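Local atomic coordinates of alpha-catenin-like protein hmp-1 (PDB entry 5H5M), a protein that belongs to the cadherin-catenin complex of adherens junctions, binds actin filaments, and is needed for cell migration and cell-shape change during embryonic body enclosure and elongation. Residues A[48-58]-A[111-121]; A[159-167]-A[179-187]. All coordinates share one frame; numbering follows the deposited sequence.

Contact 1. Residues A[48-58]-A[111-121]; sequences IADAESTRENR and LRRAIVDHISD
The turn joining helix 27-49 to helix 56-80 in this helical-bundle M domain packs on helix 92-122, with Ile48, Ser53, Thr54, Arg55 and Arg58 meeting one side of residues 111-121. At the apolar end, Ile48 sends CG2 to Ala114 CB (3.8 Å), while its side chain crosses those of Leu111 and Ile115 at about a right angle, CD1 touching Leu111 CD2 and Ile115 CD1. The His118 ring is fixed at two points in its own plane: ND1 donates to Ala114 O one helical turn back (2.7 Å), and NE2 shares a hydrogen bond with Ser53 OG (2.7 Å). Thr54 OG1 also lies at the ring edge and donates almost straight on to Ile48 O (2.7 Å), tying the turn to the helix it has just left. Arg55, at the N-cap position of helix 56-80, reaches out extended and grips Asp121 end-on, NH1 to OD2 at 2.7 Å and NH2 to OD1 at 3.1 Å, with the two planes 40° apart. Arg58 bends at chi3 (-93°), which brings NH1 to Asp117 OD1 (2.7 Å, 164° at the hydrogen) and lays one guanidinium face on Arg113 CB. Among neighbouring helices, Arg55 NE forms a salt bridge with Glu250 and Asp117 OD2 a hydrogen bond with His247, both on helix 237-260; Asp121 pairs with Arg286 of helix 276-300, and Leu7 of helix 6-17 touches Ile48.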
loop_
_atom_site.group_PDB
_atom_site.type_symbol
_atom_site.label_atom_id
_atom_site.label_comp_id
_atom_site.label_asym_id
_atom_site.label_seq_id
_atom_site.Cartn_x
_atom_site.Cartn_y
_atom_site.Cartn_z
ATOM N N ILE A 48 7.566 -6.799 -10.461
ATOM C CA ILE A 48 6.574 -6.061 -9.702
ATOM C C ILE A 48 5.216 -6.140 -10.394
ATOM O O ILE A 48 4.202 -6.427 -9.758
ATOM C CB ILE A 48 7.013 -4.596 -9.521
ATOM C CG1 ILE A 48 8.176 -4.528 -8.528
ATOM C CG2 ILE A 48 5.857 -3.728 -9.066
ATOM C CD1 ILE A 48 8.756 -3.143 -8.343
ATOM N N ALA A 49 5.209 -5.909 -11.704
ATOM C CA ALA A 49 3.984 -5.982 -12.493
ATOM C C ALA A 49 3.348 -7.371 -12.439
ATOM O O ALA A 49 2.133 -7.497 -12.283
ATOM C CB ALA A 49 4.264 -5.591 -13.943
ATOM N N ASP A 50 4.173 -8.408 -12.562
ATOM C CA ASP A 50 3.676 -9.779 -12.647
ATOM C C ASP A 50 3.644 -10.499 -11.308
ATOM O O ASP A 50 3.792 -11.719 -11.251
ATOM C CB ASP A 50 4.514 -10.593 -13.632
ATOM C CG ASP A 50 4.376 -10.102 -15.054
ATOM O OD1 ASP A 50 3.291 -9.590 -15.402
ATOM O OD2 ASP A 50 5.350 -10.227 -15.823
ATOM N N ALA A 51 3.463 -9.749 -10.229
ATOM C CA ALA A 51 3.114 -10.355 -8.955
ATOM C C ALA A 51 1.609 -10.595 -8.972
ATOM O O ALA A 51 0.854 -9.742 -9.440
ATOM C CB ALA A 51 3.518 -9.465 -7.793
ATOM N N GLU A 52 1.164 -11.750 -8.485
ATOM C CA GLU A 52 -0.266 -12.048 -8.514
ATOM C C GLU A 52 -1.007 -11.384 -7.358
ATOM O O GLU A 52 -2.189 -11.650 -7.131
ATOM C CB GLU A 52 -0.513 -13.556 -8.504
ATOM C CG GLU A 52 -1.152 -14.067 -9.792
ATOM C CD GLU A 52 -2.408 -13.295 -10.173
ATOM O OE1 GLU A 52 -3.499 -13.647 -9.676
ATOM O OE2 GLU A 52 -2.307 -12.335 -10.969
ATOM N N SER A 53 -0.310 -10.514 -6.636
ATOM C CA SER A 53 -0.950 -9.651 -5.658
ATOM C C SER A 53 -1.139 -8.267 -6.273
ATOM O O SER A 53 -1.939 -7.463 -5.795
ATOM C CB SER A 53 -0.122 -9.568 -4.375
ATOM O OG SER A 53 1.198 -9.131 -4.647
ATOM N N THR A 54 -0.396 -8.003 -7.347
ATOM C CA THR A 54 -0.456 -6.716 -8.034
ATOM C C THR A 54 -1.785 -6.557 -8.772
ATOM O O THR A 54 -2.279 -7.503 -9.382
ATOM C CB THR A 54 0.720 -6.554 -9.028
ATOM O OG1 THR A 54 1.964 -6.653 -8.323
ATOM C CG2 THR A 54 0.659 -5.208 -9.740
ATOM N N ARG A 55 -2.362 -5.360 -8.705
ATOM C CA ARG A 55 -3.637 -5.084 -9.362
ATOM C C ARG A 55 -3.480 -4.998 -10.881
ATOM O O ARG A 55 -2.441 -4.569 -11.386
ATOM C CB ARG A 55 -4.250 -3.792 -8.814
ATOM C CG ARG A 55 -4.930 -3.956 -7.450
ATOM C CD ARG A 55 -5.231 -2.606 -6.809
ATOM N NE ARG A 55 -6.114 -2.711 -5.647
ATOM C CZ ARG A 55 -5.717 -3.057 -4.425
ATOM N NH1 ARG A 55 -4.443 -3.349 -4.189
ATOM N NH2 ARG A 55 -6.595 -3.115 -3.432
ATOM N N GLU A 56 -4.524 -5.404 -11.598
ATOM C CA GLU A 56 -4.469 -5.539 -13.052
ATOM C C GLU A 56 -4.212 -4.229 -13.789
ATOM O O GLU A 56 -3.385 -4.175 -14.697
ATOM C CB GLU A 56 -5.768 -6.165 -13.567
ATOM C CG GLU A 56 -5.833 -6.309 -15.082
ATOM C CD GLU A 56 -4.790 -7.267 -15.635
ATOM O OE1 GLU A 56 -4.266 -8.101 -14.866
ATOM O OE2 GLU A 56 -4.493 -7.183 -16.845
ATOM N N ASN A 57 -4.923 -3.176 -13.404
ATOM C CA ASN A 57 -4.833 -1.907 -14.109
ATOM C C ASN A 57 -3.473 -1.232 -13.922
ATOM O O ASN A 57 -2.968 -0.585 -14.837
ATOM C CB ASN A 57 -5.970 -0.983 -13.665
ATOM C CG ASN A 57 -5.785 0.449 -14.136
ATOM O OD1 ASN A 57 -5.181 1.269 -13.444
ATOM N ND2 ASN A 57 -6.291 0.751 -15.326
ATOM N N ARG A 58 -2.869 -1.404 -12.750
ATOM C CA ARG A 58 -1.544 -0.845 -12.507
ATOM C C ARG A 58 -0.481 -1.709 -13.183
ATOM O O ARG A 58 0.559 -1.214 -13.615
ATOM C CB ARG A 58 -1.268 -0.722 -11.004
ATOM C CG ARG A 58 -0.092 0.189 -10.675
ATOM C CD ARG A 58 -0.243 0.843 -9.309
ATOM N NE ARG A 58 -0.892 2.149 -9.388
ATOM C CZ ARG A 58 -1.911 2.529 -8.625
ATOM N NH1 ARG A 58 -2.407 1.706 -7.713
ATOM N NH2 ARG A 58 -2.432 3.738 -8.771
ATOM N N LEU A 111 5.470 2.257 -10.478
ATOM C CA LEU A 111 6.118 1.262 -9.631
ATOM C C LEU A 111 5.934 1.597 -8.154
ATOM O O LEU A 111 5.610 0.719 -7.348
ATOM C CB LEU A 111 7.609 1.156 -9.962
ATOM C CG LEU A 111 7.971 0.662 -11.366
ATOM C CD1 LEU A 111 9.424 0.970 -11.682
ATOM C CD2 LEU A 111 7.691 -0.832 -11.509
ATOM N N ARG A 112 6.150 2.865 -7.805
ATOM C CA ARG A 112 6.008 3.311 -6.424
ATOM C C ARG A 112 4.600 3.028 -5.920
ATOM O O ARG A 112 4.415 2.547 -4.805
ATOM C CB ARG A 112 6.323 4.808 -6.283
ATOM C CG ARG A 112 7.773 5.194 -6.558
ATOM C CD ARG A 112 8.758 4.553 -5.584
ATOM N NE ARG A 112 9.118 5.453 -4.489
ATOM C CZ ARG A 112 8.557 5.428 -3.285
ATOM N NH1 ARG A 112 7.609 4.540 -3.012
ATOM N NH2 ARG A 112 8.946 6.289 -2.352
ATOM N N ARG A 113 3.609 3.314 -6.760
ATOM C CA ARG A 113 2.215 3.170 -6.365
ATOM C C ARG A 113 1.775 1.710 -6.387
ATOM O O ARG A 113 0.780 1.346 -5.757
ATOM C CB ARG A 113 1.316 4.022 -7.264
ATOM C CG ARG A 113 1.482 5.514 -7.011
ATOM C CD ARG A 113 0.487 6.356 -7.790
ATOM N NE ARG A 113 0.642 7.777 -7.479
ATOM C CZ ARG A 113 -0.193 8.729 -7.880
ATOM N NH1 ARG A 113 -1.254 8.418 -8.613
ATOM N NH2 ARG A 113 0.031 9.994 -7.548
ATOM N N ALA A 114 2.521 0.875 -7.108
ATOM C CA ALA A 114 2.289 -0.562 -7.066
ATOM C C ALA A 114 2.676 -1.090 -5.688
ATOM O O ALA A 114 2.006 -1.960 -5.130
ATOM C CB ALA A 114 3.076 -1.277 -8.161
ATOM N N ILE A 115 3.766 -0.554 -5.146
ATOM C CA ILE A 115 4.201 -0.906 -3.801
ATOM C C ILE A 115 3.213 -0.354 -2.769
ATOM O O ILE A 115 2.870 -1.031 -1.797
ATOM C CB ILE A 115 5.639 -0.391 -3.522
ATOM C CG1 ILE A 115 6.669 -1.493 -3.800
ATOM C CG2 ILE A 115 5.791 0.080 -2.086
ATOM C CD1 ILE A 115 6.622 -2.071 -5.203
ATOM N N VAL A 116 2.737 0.866 -2.995
ATOM C CA VAL A 116 1.766 1.475 -2.089
ATOM C C VAL A 116 0.445 0.701 -2.111
ATOM O O VAL A 116 -0.234 0.606 -1.088
ATOM C CB VAL A 116 1.528 2.957 -2.434
ATOM C CG1 VAL A 116 0.478 3.563 -1.523
ATOM C CG2 VAL A 116 2.829 3.732 -2.315
ATOM N N ASP A 117 0.099 0.129 -3.266
ATOM C CA ASP A 117 -1.045 -0.783 -3.359
ATOM C C ASP A 117 -0.961 -1.882 -2.307
ATOM O O ASP A 117 -1.937 -2.180 -1.618
ATOM C CB ASP A 117 -1.128 -1.438 -4.739
ATOM C CG ASP A 117 -1.821 -0.574 -5.763
ATOM O OD1 ASP A 117 -1.458 -0.681 -6.951
ATOM O OD2 ASP A 117 -2.728 0.202 -5.395
ATOM N N HIS A 118 0.220 -2.486 -2.209
ATOM C CA HIS A 118 0.464 -3.570 -1.272
ATOM C C HIS A 118 0.447 -3.074 0.171
ATOM O O HIS A 118 -0.143 -3.711 1.041
ATOM C CB HIS A 118 1.799 -4.250 -1.592
ATOM C CG HIS A 118 1.791 -5.019 -2.880
ATOM N ND1 HIS A 118 1.826 -4.403 -4.113
ATOM C CD2 HIS A 118 1.741 -6.348 -3.123
ATOM C CE1 HIS A 118 1.799 -5.324 -5.062
ATOM N NE2 HIS A 118 1.747 -6.512 -4.490
ATOM N N ILE A 119 1.087 -1.935 0.416
ATOM C CA ILE A 119 1.127 -1.338 1.749
ATOM C C ILE A 119 -0.271 -0.943 2.214
ATOM O O ILE A 119 -0.627 -1.128 3.382
ATOM C CB ILE A 119 2.051 -0.103 1.784
ATOM C CG1 ILE A 119 3.493 -0.517 1.478
ATOM C CG2 ILE A 119 1.977 0.595 3.136
ATOM C CD1 ILE A 119 4.484 0.622 1.531
ATOM N N SER A 120 -1.063 -0.412 1.286
ATOM C CA SER A 120 -2.435 -0.016 1.580
ATOM C C SER A 120 -3.261 -1.212 2.051
ATOM O O SER A 120 -3.964 -1.125 3.057
ATOM C CB SER A 120 -3.082 0.632 0.350
ATOM O OG SER A 120 -4.421 1.024 0.607
ATOM N N ASP A 121 -3.164 -2.328 1.331
ATOM C CA ASP A 121 -3.905 -3.540 1.680
ATOM C C ASP A 121 -3.396 -4.198 2.963
ATOM O O ASP A 121 -4.178 -4.535 3.852
ATOM C CB ASP A 121 -3.841 -4.564 0.539
ATOM C CG ASP A 121 -4.587 -4.109 -0.705
ATOM O OD1 ASP A 121 -5.469 -3.233 -0.591
ATOM O OD2 ASP A 121 -4.294 -4.637 -1.801
HETATM O O HOH W 1 -1.798 -6.135 -2.584
#

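Contact 2. Residues A[159-167]-A[179-187]; sequences IVSVARLSC and IQHTAAQLE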
loop_
_atom_site.group_PDB
_atom_site.type_symbol
_atom_site.label_atom_id
_atom_site.label_comp_id
_atom_site.label_asym_id
_atom_site.label_seq_id
_atom_site.Cartn_x
_atom_site.Cartn_y
_atom_site.Cartn_z
ATOM N N ILE A 159 2.528 -8.991 5.444
ATOM C CA ILE A 159 3.245 -7.783 5.847
ATOM C C ILE A 159 4.749 -7.973 5.701
ATOM O O ILE A 159 5.470 -7.020 5.423
ATOM C CB ILE A 159 2.922 -7.347 7.302
ATOM C CG1 ILE A 159 3.295 -8.433 8.310
ATOM C CG2 ILE A 159 1.456 -6.961 7.439
ATOM C CD1 ILE A 159 3.292 -7.942 9.747
ATOM N N VAL A 160 5.216 -9.206 5.866
ATOM C CA VAL A 160 6.631 -9.505 5.689
ATOM C C VAL A 160 7.013 -9.374 4.218
ATOM O O VAL A 160 7.983 -8.700 3.874
ATOM C CB VAL A 160 6.983 -10.921 6.201
ATOM C CG1 VAL A 160 8.323 -11.380 5.641
ATOM C CG2 VAL A 160 7.001 -10.942 7.728
ATOM N N SER A 161 6.228 -10.011 3.359
ATOM C CA SER A 161 6.451 -9.974 1.920
ATOM C C SER A 161 6.375 -8.555 1.360
ATOM O O SER A 161 7.220 -8.149 0.564
ATOM C CB SER A 161 5.436 -10.870 1.210
ATOM O OG SER A 161 5.537 -10.740 -0.195
ATOM N N VAL A 162 5.356 -7.810 1.778
ATOM C CA VAL A 162 5.167 -6.435 1.323
ATOM C C VAL A 162 6.319 -5.536 1.778
ATOM O O VAL A 162 6.798 -4.693 1.013
ATOM C CB VAL A 162 3.824 -5.862 1.829
ATOM C CG1 VAL A 162 3.737 -4.367 1.567
ATOM C CG2 VAL A 162 2.660 -6.589 1.168
ATOM N N ALA A 163 6.767 -5.723 3.017
ATOM C CA ALA A 163 7.900 -4.967 3.543
ATOM C C ALA A 163 9.144 -5.151 2.676
ATOM O O ALA A 163 9.836 -4.185 2.353
ATOM C CB ALA A 163 8.197 -5.378 4.980
ATOM N N ARG A 164 9.423 -6.394 2.300
ATOM C CA ARG A 164 10.593 -6.696 1.484
ATOM C C ARG A 164 10.434 -6.179 0.058
ATOM O O ARG A 164 11.410 -5.762 -0.567
ATOM C CB ARG A 164 10.868 -8.202 1.480
ATOM C CG ARG A 164 11.400 -8.713 2.813
ATOM C CD ARG A 164 11.366 -10.235 2.907
ATOM N NE ARG A 164 12.027 -10.705 4.121
ATOM C CZ ARG A 164 11.816 -11.891 4.684
ATOM N NH1 ARG A 164 10.950 -12.740 4.149
ATOM N NH2 ARG A 164 12.467 -12.224 5.790
ATOM N N LEU A 165 9.204 -6.201 -0.447
ATOM C CA LEU A 165 8.913 -5.701 -1.787
ATOM C C LEU A 165 9.144 -4.193 -1.853
ATOM O O LEU A 165 9.613 -3.666 -2.862
ATOM C CB LEU A 165 7.473 -6.045 -2.189
ATOM C CG LEU A 165 6.963 -5.612 -3.571
ATOM C CD1 LEU A 165 7.497 -6.528 -4.653
ATOM C CD2 LEU A 165 5.435 -5.573 -3.609
ATOM N N SER A 166 8.824 -3.504 -0.761
ATOM C CA SER A 166 8.964 -2.052 -0.685
ATOM C C SER A 166 10.415 -1.582 -0.805
ATOM O O SER A 166 10.689 -0.515 -1.359
ATOM C CB SER A 166 8.372 -1.536 0.628
ATOM O OG SER A 166 6.996 -1.857 0.724
ATOM N N CYS A 167 11.337 -2.384 -0.286
ATOM C CA CYS A 167 12.741 -1.999 -0.209
ATOM C C CYS A 167 13.379 -1.772 -1.582
ATOM O O CYS A 167 14.337 -1.009 -1.706
ATOM C CB CYS A 167 13.525 -3.059 0.566
ATOM S SG CYS A 167 13.079 -3.135 2.324
ATOM N N ILE A 179 14.001 -1.937 8.019
ATOM C CA ILE A 179 12.836 -2.636 7.486
ATOM C C ILE A 179 13.108 -4.123 7.259
ATOM O O ILE A 179 12.289 -4.973 7.615
ATOM C CB ILE A 179 12.369 -1.996 6.161
ATOM C CG1 ILE A 179 11.814 -0.592 6.425
ATOM C CG2 ILE A 179 11.320 -2.868 5.476
ATOM C CD1 ILE A 179 11.581 0.224 5.180
ATOM N N GLN A 180 14.261 -4.435 6.679
ATOM C CA GLN A 180 14.596 -5.821 6.380
ATOM C C GLN A 180 14.851 -6.633 7.649
ATOM O O GLN A 180 14.411 -7.780 7.751
ATOM C CB GLN A 180 15.803 -5.892 5.446
ATOM C CG GLN A 180 15.463 -5.486 4.021
ATOM C CD GLN A 180 16.666 -5.447 3.108
ATOM O OE1 GLN A 180 17.788 -5.201 3.547
ATOM N NE2 GLN A 180 16.434 -5.684 1.822
ATOM N N HIS A 181 15.557 -6.044 8.614
ATOM C CA HIS A 181 15.801 -6.714 9.889
ATOM C C HIS A 181 14.497 -6.952 10.648
ATOM O O HIS A 181 14.268 -8.036 11.193
ATOM C CB HIS A 181 16.767 -5.912 10.760
ATOM C CG HIS A 181 18.179 -5.905 10.255
ATOM N ND1 HIS A 181 18.621 -5.027 9.287
ATOM C CD2 HIS A 181 19.242 -6.676 10.579
ATOM C CE1 HIS A 181 19.899 -5.254 9.044
ATOM N NE2 HIS A 181 20.302 -6.250 9.812
ATOM N N THR A 182 13.641 -5.934 10.666
ATOM C CA THR A 182 12.358 -6.016 11.347
ATOM C C THR A 182 11.460 -7.062 10.694
ATOM O O THR A 182 10.774 -7.815 11.384
ATOM C CB THR A 182 11.645 -4.651 11.356
ATOM O OG1 THR A 182 12.527 -3.655 11.889
ATOM C CG2 THR A 182 10.375 -4.710 12.195
ATOM N N ALA A 183 11.484 -7.121 9.367
ATOM C CA ALA A 183 10.689 -8.103 8.634
ATOM C C ALA A 183 11.128 -9.530 8.966
ATOM O O ALA A 183 10.290 -10.410 9.171
ATOM C CB ALA A 183 10.781 -7.857 7.137
ATOM N N ALA A 184 12.440 -9.748 9.030
ATOM C CA ALA A 184 12.980 -11.064 9.370
ATOM C C ALA A 184 12.631 -11.465 10.805
ATOM O O ALA A 184 12.426 -12.646 11.094
ATOM C CB ALA A 184 14.492 -11.088 9.169
ATOM N N GLN A 185 12.573 -10.483 11.702
ATOM C CA GLN A 185 12.213 -10.749 13.091
ATOM C C GLN A 185 10.734 -11.112 13.221
ATOM O O GLN A 185 10.374 -12.013 13.979
ATOM C CB GLN A 185 12.544 -9.547 13.978
ATOM C CG GLN A 185 14.029 -9.380 14.245
ATOM C CD GLN A 185 14.337 -8.170 15.106
ATOM O OE1 GLN A 185 14.534 -7.067 14.599
ATOM N NE2 GLN A 185 14.385 -8.373 16.418
ATOM N N LEU A 186 9.882 -10.414 12.475
ATOM C CA LEU A 186 8.453 -10.713 12.463
ATOM C C LEU A 186 8.190 -12.087 11.858
ATOM O O LEU A 186 7.346 -12.841 12.342
ATOM C CB LEU A 186 7.685 -9.640 11.691
ATOM C CG LEU A 186 7.488 -8.318 12.438
ATOM C CD1 LEU A 186 7.008 -7.220 11.499
ATOM C CD2 LEU A 186 6.502 -8.509 13.571
ATOM N N GLU A 187 8.923 -12.404 10.797
ATOM C CA GLU A 187 8.826 -13.704 10.145
ATOM C C GLU A 187 9.194 -14.828 11.115
ATOM O O GLU A 187 8.621 -15.920 11.082
ATOM C CB GLU A 187 9.734 -13.736 8.917
ATOM C CG GLU A 187 9.776 -15.060 8.181
ATOM C CD GLU A 187 10.674 -15.001 6.961
ATOM O OE1 GLU A 187 11.878 -14.699 7.122
ATOM O OE2 GLU A 187 10.176 -15.242 5.842
HETATM O O HOH W 2 14.322 -9.825 5.759
#
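Helix 159-166 and helix 179-187 run antiparallel at 163°, their axes 9.3 Å apart at closest approach, and the backbones come nearest where the CA atoms of Val160 and Ala183 lie 5.2 Å from each other. The alanines probably help to allow this: Ala163 CB faces Ala183 CB at 4.2 Å. Val160 lays CG2 against Ala183 O (3.6 Å), continuing to Leu186 and Glu187 CB. Toward the connecting turn, Cys167 SG touches both Ile179 CG2 (3.6 Å) and Gln180 CG. Arg164 is extended from CG to NE and grips Glu187 end-on, NH2 to OE1 at 2.9 Å and NH1 to OE2 at 3.1 Å. Both oxygens lie near the guanidinium plane, yet the nitrogens come from above the carboxylate, the two planes being 61° apart. Val160 CG1 lies over one guanidinium face, and a water links NE to Gln180 O. With an alanine at Arg164, the Glu187 carboxylate would probably lose its two-nitrogen partner, and Val160 CG1 the flat group lying over it. Helix 207-233 packs on the pair through Ala230 at Ile179 and Trp220 at Leu186, whereas helix 92-122 meets Val162, Leu165 and Ser166.

Overall arrangement
Contact 1 closes before contact 2 opens along the chain, and their centres lie about 16 Å apart. Helix 92-122 is the bridge: besides receiving the turn of residues 48-58, it packs on helix 142-166, which carries residues 159-167. The evidence is direct, since His118 CB meets Val162 CG1 at 3.7 Å and Ile115 CG2 meets Ser166 OG at 3.6 Å. Contact 1 relies heavily on salt bridges and its centre lies about 8 Å from the centre of the chain, whereas contact 2 is mainly an apolar hairpin packing. Together they tie the turn between helices 27-49 and 56-80, through helix 92-122, to the hairpin of helices 142-166 and 173-202 in the M domain, within a vinculin-family sequence.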